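Local atomic coordinates of exodeoxyribonuclease III (Neisseria meningitidis, PDB entry 2JC4), a protein that probably degrades double-stranded DNA from its 3' end as a metal-dependent exonuclease of the AP endonuclease/ExoIII family, with a role in DNA repair. Residues L220-P223 / A224-A227; I149-A152 / D153-Y157; D186-R189 / Q190-E194; R173-F176 / Q177-L180. One frame throughout, in Å; residues are numbered along the deposited sequence. Where two conformers were deposited one is given.

Interaction 1. Residues L220-P223 / A224-A227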
# COMPACT_ATOMS: atom_id res chain seq x y z
N LEU A 220 5.10 5.32 -3.88
CA LEU A 220 6.07 6.42 -3.76
C LEU A 220 7.40 5.89 -4.29
O LEU A 220 7.82 4.78 -3.92
CB LEU A 220 6.20 6.94 -2.31
CG LEU A 220 4.95 7.32 -1.48
CD1 LEU A 220 5.35 8.15 -0.25
CD2 LEU A 220 3.88 7.99 -2.26
N VAL A 221 8.03 6.65 -5.20
CA VAL A 221 9.18 6.11 -5.94
C VAL A 221 10.44 7.01 -5.84
O VAL A 221 10.34 8.24 -5.78
CB VAL A 221 8.81 5.83 -7.47
CG1 VAL A 221 7.61 4.84 -7.59
CG2 VAL A 221 8.46 7.14 -8.21
N SER A 222 11.62 6.39 -5.86
CA SER A 222 12.87 7.15 -5.93
C SER A 222 13.00 7.76 -7.34
O SER A 222 12.34 7.30 -8.30
CB SER A 222 14.06 6.21 -5.69
OG SER A 222 14.07 5.18 -6.66
N PRO A 223 13.88 8.77 -7.48
CA PRO A 223 13.99 9.39 -8.80
C PRO A 223 14.33 8.45 -9.95
O PRO A 223 13.79 8.64 -11.03
CB PRO A 223 15.12 10.42 -8.63
CG PRO A 223 15.29 10.62 -7.23
CD PRO A 223 14.72 9.43 -6.48
N ALA A 224 15.20 7.46 -9.72
CA ALA A 224 15.57 6.52 -10.80
C ALA A 224 14.34 5.78 -11.32
O ALA A 224 14.25 5.49 -12.50
CB ALA A 224 16.65 5.51 -10.32
N MET A 225 13.41 5.49 -10.41
CA MET A 225 12.12 4.90 -10.78
C MET A 225 11.16 5.93 -11.41
O MET A 225 10.48 5.63 -12.40
CB MET A 225 11.48 4.19 -9.57
CG MET A 225 12.30 2.98 -9.01
SD MET A 225 12.54 1.61 -10.18
CE MET A 225 10.96 0.73 -10.02
N ALA A 226 11.12 7.14 -10.86
CA ALA A 226 10.31 8.23 -11.46
C ALA A 226 10.66 8.47 -12.92
O ALA A 226 9.78 8.68 -13.76
CB ALA A 226 10.46 9.52 -10.65
N ALA A 227 11.95 8.40 -13.25
CA ALA A 227 12.40 8.65 -14.60
C ALA A 227 11.87 7.59 -15.56
O ALA A 227 11.70 7.88 -16.75
CB ALA A 227 13.94 8.71 -14.66
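Ala226 N donates to Ser222 O (2.8 Å, 165° at the hydrogen) and Ala227 N to Pro223 O (2.9 Å), two successive i to i+4 bonds that mark the chain's turn from extended to helical geometry. The motif is a strand-to-helix junction: strand 217-221 ends at Val221, Ser222 takes the N-cap position, and Pro223 opens the short helix 223-226 as its first residue. Ser222 O accepts twice, since Met225 N also makes a weak bond to it at 3.0 Å, only 120° at the hydrogen. Pro223 has no N-H to give, which suits the first turn of a helix, whose amides have no preceding helical carbonyl to bind.

The serine is an N-cap without a capping bond. Its OG stands between the backbone N and the carbonyl carbon (chi1 59°) and binds Gly139 O and Leu141 N instead, so the hydroxyl ties the junction to the chain at the start of strand 141-144. Apolar contacts also span the junction. Val221 CB lies against Met225 CB at 3.8 Å, and both side chains reach Phe254 of strand 250-254. Met225 is bent at chi2 and chi3, which carries its end away from residues 220-223; the side chain also touches Lys140. The second branch of the valine serves the next residue along: Val221 CG2 sits 3.8 Å from Ala226 N and 4.0 Å from Ala226 CB.

Interaction 2. Residues I149-A152 / D153-Y157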
# COMPACT_ATOMS: atom_id res chain seq x y z
N ILE A 149 -3.85 7.82 4.40
CA ILE A 149 -3.76 9.27 4.33
C ILE A 149 -4.05 9.67 2.88
O ILE A 149 -3.47 9.10 1.90
CB ILE A 149 -2.37 9.83 4.77
CG1 ILE A 149 -2.06 9.51 6.24
CG2 ILE A 149 -2.29 11.40 4.48
CD1 ILE A 149 -0.60 9.82 6.60
N ALA A 150 -4.94 10.65 2.77
CA ALA A 150 -5.36 11.25 1.51
C ALA A 150 -4.59 12.58 1.37
O ALA A 150 -4.84 13.53 2.11
CB ALA A 150 -6.86 11.49 1.55
N PRO A 151 -3.61 12.62 0.47
CA PRO A 151 -2.65 13.73 0.48
C PRO A 151 -3.19 15.16 0.34
O PRO A 151 -2.60 16.07 0.93
CB PRO A 151 -1.72 13.39 -0.69
CG PRO A 151 -1.72 11.88 -0.72
CD PRO A 151 -3.23 11.60 -0.53
N ALA A 152 -4.25 15.37 -0.44
CA ALA A 152 -4.82 16.74 -0.62
C ALA A 152 -6.32 16.64 -0.78
O ALA A 152 -6.86 15.52 -0.84
CB ALA A 152 -4.17 17.40 -1.83
N ASP A 153 -7.04 17.76 -0.85
CA ASP A 153 -8.53 17.66 -0.91
C ASP A 153 -9.10 16.99 -2.17
O ASP A 153 -10.17 16.42 -2.14
CB ASP A 153 -9.20 19.01 -0.63
CG ASP A 153 -9.33 19.30 0.88
OD1 ASP A 153 -9.21 18.38 1.74
OD2 ASP A 153 -9.59 20.46 1.18
N ALA A 154 -8.36 16.99 -3.28
CA ALA A 154 -8.78 16.22 -4.46
C ALA A 154 -8.88 14.70 -4.17
O ALA A 154 -9.50 13.96 -4.95
CB ALA A 154 -7.84 16.49 -5.63
N ASP A 155 -8.29 14.27 -3.06
CA ASP A 155 -8.20 12.85 -2.64
C ASP A 155 -9.27 12.47 -1.61
O ASP A 155 -9.30 11.35 -1.15
CB ASP A 155 -6.81 12.59 -2.06
CG ASP A 155 -5.72 12.94 -3.05
OD1 ASP A 155 -5.89 12.59 -4.25
OD2 ASP A 155 -4.70 13.54 -2.68
N CYS A 156 -10.10 13.43 -1.20
CA CYS A 156 -11.21 13.17 -0.25
C CYS A 156 -12.52 13.68 -0.89
O CYS A 156 -12.64 14.88 -1.12
CB CYS A 156 -10.95 13.90 1.07
SG CYS A 156 -9.39 13.46 1.91
N TYR A 157 -13.47 12.78 -1.19
CA TYR A 157 -14.76 13.18 -1.84
C TYR A 157 -15.45 14.16 -0.89
O TYR A 157 -15.35 14.03 0.33
CB TYR A 157 -15.68 11.98 -2.19
CG TYR A 157 -16.37 11.43 -0.99
CD1 TYR A 157 -17.61 11.94 -0.59
CD2 TYR A 157 -15.76 10.45 -0.20
CE1 TYR A 157 -18.24 11.47 0.54
CE2 TYR A 157 -16.39 9.97 0.92
CZ TYR A 157 -17.63 10.49 1.29
OH TYR A 157 -18.25 10.02 2.43
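Asp155 and Ala152 grip each other twice in the loop between strand 141-144 and helix 170-180. Ala152 N donates to Asp155 OD2 (2.9 Å, 143° at the hydrogen), meeting the carboxylate on its anti side and 19° out of its plane, while Asp155 N returns a bond of 2.9 Å to Ala152 O. This resembles half of a capping box: the side chain of Asp155, third residue of the 3-10 segment 153-155, accepts the amide of Ala152, the residue just before the segment, and alanine has no polar side chain for the reciprocal bond. Asp155 CG lies anti to its own carbonyl carbon (chi1 -57°), which turns the carboxylate toward Pro151 and the amide of Ala152.

Farther out, Asp155 OD1 forms salt bridges to Arg215 and Arg189. The proline ring crosses the carboxylate arm at about a right angle, with Pro151 CD 3.2 Å from Asp155 OD2. Nearby, Ala150 CB lies 3.8 Å from Asp155 CB; its side chain is about 9 Å from that of Asn148, a predicted metal ligand. Cys156, modelled in two conformers, forms a disulfide with Cys168.

One carboxylate thus divides its work, OD2 fixing the backbone turn and OD1 facing two guanidinium groups. Such surroundings would be expected to favour its ionised form, which suggests that the turn and the ion pairs of this buried aspartate are formed together.

Interaction 3. Residues D186-R189 / Q190-E194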
# COMPACT_ATOMS: atom_id res chain seq x y z
N ASP A 186 5.22 11.06 -5.31
CA ASP A 186 3.88 10.43 -5.35
C ASP A 186 3.60 10.04 -6.82
O ASP A 186 3.16 10.89 -7.61
CB ASP A 186 2.84 11.48 -4.82
CG ASP A 186 1.38 10.98 -4.82
OD1 ASP A 186 1.07 9.92 -5.41
OD2 ASP A 186 0.52 11.71 -4.24
N SER A 187 3.83 8.79 -7.19
CA SER A 187 3.82 8.41 -8.61
C SER A 187 2.52 8.75 -9.34
O SER A 187 2.55 9.27 -10.47
CB SER A 187 4.19 6.96 -8.84
OG SER A 187 3.20 6.06 -8.41
N LEU A 188 1.38 8.47 -8.72
CA LEU A 188 0.10 8.71 -9.41
C LEU A 188 -0.02 10.20 -9.82
O LEU A 188 -0.49 10.50 -10.93
CB LEU A 188 -1.07 8.29 -8.51
CG LEU A 188 -2.45 8.32 -9.17
CD1 LEU A 188 -3.34 7.14 -8.69
CD2 LEU A 188 -3.12 9.66 -8.95
N ARG A 189 0.42 11.11 -8.95
CA ARG A 189 0.30 12.55 -9.25
C ARG A 189 1.36 13.06 -10.23
O ARG A 189 1.17 14.10 -10.88
CB ARG A 189 0.27 13.40 -7.97
CG ARG A 189 -1.03 13.31 -7.17
CD ARG A 189 -2.20 13.83 -7.98
NE ARG A 189 -3.46 13.75 -7.25
CZ ARG A 189 -4.66 13.65 -7.83
NH1 ARG A 189 -4.74 13.54 -9.16
NH2 ARG A 189 -5.78 13.58 -7.08
N GLN A 190 2.47 12.34 -10.37
CA GLN A 190 3.39 12.65 -11.47
C GLN A 190 2.69 12.42 -12.84
O GLN A 190 2.74 13.28 -13.70
CB GLN A 190 4.68 11.85 -11.38
CG GLN A 190 5.54 11.99 -12.66
CD GLN A 190 6.93 11.42 -12.50
OE1 GLN A 190 7.57 11.60 -11.46
NE2 GLN A 190 7.41 10.71 -13.53
N VAL A 191 2.03 11.28 -12.99
CA VAL A 191 1.33 10.89 -14.24
C VAL A 191 -0.00 11.65 -14.44
O VAL A 191 -0.36 12.02 -15.58
CB VAL A 191 1.07 9.33 -14.29
CG1 VAL A 191 0.25 8.92 -15.51
CG2 VAL A 191 2.37 8.56 -14.28
N HIS A 192 -0.73 11.86 -13.34
CA HIS A 192 -2.09 12.38 -13.37
C HIS A 192 -2.19 13.50 -12.34
O HIS A 192 -2.77 13.30 -11.27
CB HIS A 192 -3.10 11.29 -12.98
CG HIS A 192 -3.04 10.06 -13.83
ND1 HIS A 192 -3.41 10.07 -15.16
CD2 HIS A 192 -2.75 8.77 -13.53
CE1 HIS A 192 -3.31 8.84 -15.65
NE2 HIS A 192 -2.92 8.04 -14.67
N PRO A 193 -1.65 14.67 -12.67
CA PRO A 193 -1.63 15.78 -11.73
C PRO A 193 -3.03 16.27 -11.31
O PRO A 193 -3.13 16.81 -10.23
CB PRO A 193 -0.92 16.89 -12.51
CG PRO A 193 -0.21 16.21 -13.62
CD PRO A 193 -1.00 15.01 -13.95
N GLU A 194 -4.05 16.11 -12.15
CA GLU A 194 -5.40 16.62 -11.88
C GLU A 194 -6.43 15.47 -11.85
O GLU A 194 -6.25 14.47 -12.56
CB GLU A 194 -5.75 17.63 -12.98
CG GLU A 194 -6.92 18.56 -12.71
CD GLU A 194 -7.06 19.70 -13.76
OE1 GLU A 194 -6.36 19.69 -14.80
OE2 GLU A 194 -7.89 20.60 -13.54
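Arg189 reaches forward past the end of helix 187-191 to the carbonyl of His192. Its CB lies against the next peptide, 3.4 Å from Gln190 N. The chain then bends at CG (chi2 -62°), and this fold brings Arg189 CD to 3.4 Å from His192 O. NE and CZ pass the same oxygen at longer range. At the tip, Arg189 NH1 donates to His192 O at 2.9 Å with 159° at the hydrogen, and the oxygen sits at the guanidinium edge, only 5° out of its plane. NH2 turns to other partners, Asp155 OD1 in a salt bridge and the carbonyl of Gly195. The planar group is therefore fixed by bonds on two of its nitrogens, and it ties the helix end to the chain that leaves it.

The backbone explains where that end lies. Gln190 N bonds to Asp186 O, the carbonyl of the N-cap residue, and His192 N bonds to Leu188 O at 2.8 Å, yet His192 itself has left helical geometry. Pro193, unable to donate, continues the exit with a CA-H...O contact of 3.4 Å from its CA to Arg189 O. The imidazole of His192 has Val191 CG1 over the centre of one face, stacks with Phe197, and binds Val232 O through NE2.

Asp186 ends strand 185-186, at the margin of a mixed sheet beside strand 217-221, and touches helix 170-180 through Phe176 and Leu180. Ser187, Val191 and His192 also touch strand 229-234, so this short helix bridges the edges of the two sheets.

Interaction 4. Residues R173-F176 / Q177-L180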
# COMPACT_ATOMS: atom_id res chain seq x y z
N ARG A 173 -1.51 14.91 6.60
CA ARG A 173 -0.92 15.32 5.32
C ARG A 173 0.55 15.73 5.48
O ARG A 173 1.39 15.44 4.62
CB ARG A 173 -1.78 16.39 4.65
CG ARG A 173 -3.08 15.80 4.17
CD ARG A 173 -4.07 16.84 3.74
NE ARG A 173 -5.20 16.16 3.08
CZ ARG A 173 -6.36 16.75 2.80
NH1 ARG A 173 -6.55 18.04 3.11
NH2 ARG A 173 -7.32 16.06 2.17
N GLN A 174 0.88 16.30 6.64
CA GLN A 174 2.29 16.57 6.95
C GLN A 174 3.13 15.30 7.09
O GLN A 174 4.27 15.27 6.62
CB GLN A 174 2.46 17.45 8.18
CG GLN A 174 3.94 17.99 8.32
CD GLN A 174 4.44 18.70 7.05
OE1 GLN A 174 3.88 19.72 6.61
NE2 GLN A 174 5.50 18.17 6.47
N TRP A 175 2.58 14.25 7.71
CA TRP A 175 3.29 12.97 7.80
C TRP A 175 3.54 12.37 6.42
O TRP A 175 4.63 11.86 6.17
CB TRP A 175 2.56 11.96 8.69
CG TRP A 175 2.28 12.50 10.07
CD1 TRP A 175 2.95 13.52 10.71
CD2 TRP A 175 1.24 12.07 10.96
NE1 TRP A 175 2.37 13.75 11.94
CE2 TRP A 175 1.32 12.88 12.12
CE3 TRP A 175 0.23 11.10 10.88
CZ2 TRP A 175 0.44 12.73 13.18
CZ3 TRP A 175 -0.66 10.97 11.94
CH2 TRP A 175 -0.54 11.77 13.08
N PHE A 176 2.57 12.49 5.53
CA PHE A 176 2.75 12.03 4.16
C PHE A 176 3.83 12.88 3.47
O PHE A 176 4.70 12.34 2.77
CB PHE A 176 1.41 12.06 3.40
CG PHE A 176 1.52 11.57 1.96
CD1 PHE A 176 1.59 10.20 1.69
CD2 PHE A 176 1.58 12.47 0.90
CE1 PHE A 176 1.70 9.74 0.38
CE2 PHE A 176 1.69 12.00 -0.42
CZ PHE A 176 1.72 10.64 -0.66
N GLN A 177 3.79 14.19 3.69
CA GLN A 177 4.80 15.09 3.12
C GLN A 177 6.20 14.72 3.64
O GLN A 177 7.18 14.78 2.87
CB GLN A 177 4.45 16.57 3.36
CG GLN A 177 5.35 17.60 2.60
CD GLN A 177 5.31 17.43 1.10
OE1 GLN A 177 4.23 17.43 0.51
NE2 GLN A 177 6.47 17.26 0.47
N ASN A 178 6.29 14.30 4.90
CA ASN A 178 7.61 13.92 5.44
C ASN A 178 8.26 12.75 4.69
O ASN A 178 9.49 12.64 4.63
CB ASN A 178 7.52 13.60 6.93
CG ASN A 178 7.11 14.80 7.75
OD1 ASN A 178 7.22 15.93 7.31
ND2 ASN A 178 6.65 14.56 9.00
N LEU A 179 7.45 11.86 4.14
CA LEU A 179 7.95 10.77 3.30
C LEU A 179 8.41 11.29 1.93
O LEU A 179 9.49 10.98 1.49
CB LEU A 179 6.86 9.69 3.15
CG LEU A 179 6.48 8.92 4.41
CD1 LEU A 179 5.24 8.04 4.15
CD2 LEU A 179 7.67 8.07 4.97
N LEU A 180 7.58 12.08 1.25
CA LEU A 180 8.00 12.73 0.01
C LEU A 180 9.33 13.51 0.17
O LEU A 180 10.19 13.45 -0.73
CB LEU A 180 6.90 13.68 -0.49
CG LEU A 180 5.54 13.06 -0.83
CD1 LEU A 180 4.57 14.12 -1.34
CD2 LEU A 180 5.66 11.88 -1.83
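Gln174 and Asn178, one turn apart on helix 170-180, join their side-chain amides: Gln174 NE2 donates to Asn178 OD1 at 2.9 Å, nearly straight at 163°. The oxygen lies in the Gln174 amide plane, but the donor stands above the Asn178 carbonyl plane, the two amides being tilted 37° from each other. A bend at chi2 of Gln174 (54°) carries its amide forward along the axis to make this bridge.

Backbone bonds follow the alpha-helical i to i+4 pattern, with Asn178 N to Gln174 O at 2.8 Å and Leu180 N to Phe176 O at 3.3 Å. Leu179 N makes weak bonds to both Trp175 O and Phe176 O.

Among apolar contacts, Phe176 CE2 meets Leu180 CD1 at 3.7 Å. Both side chains also pack on Leu220 of strand 217-221 and on Asp186. Trp175, in contrast, lies against helix 115-135, and Asn178 ND2 lies 4.2 Å from Trp175 CD1, at the edge of the indole and near its plane.

The chemistry is that of an amphipathic helix: hydrocarbon from Phe176, Leu179 and Leu180 fastens it to the sheet, while the Gln174-Asn178 bond pairs one N-H with one carbonyl oxygen on a more exposed flank.

How the interactions relate
Along the chain the order is interaction 2, 4, 3, then 1, all within the DNase I-like fold. Three of them adjoin the mixed sheet that holds strands 185-186 and 217-221: helix 170-180 of interaction 4 packs on Leu220 of interaction 1 and on Asp186 of interaction 3. Interactions 1 and 3, with centres about 12 Å apart, are joined by a probable hydrogen bond from Gln190 NE2 to Ala226 O. Interaction 2, about 22 Å from interaction 1 between centres, connects through arginines: Arg173 of interaction 4 and Arg189 of interaction 3. Interaction 1 holds the end of strand 217-221, which begins at Asp217, a residue predicted to matter for catalysis; interactions 3 and 4 touch that strand.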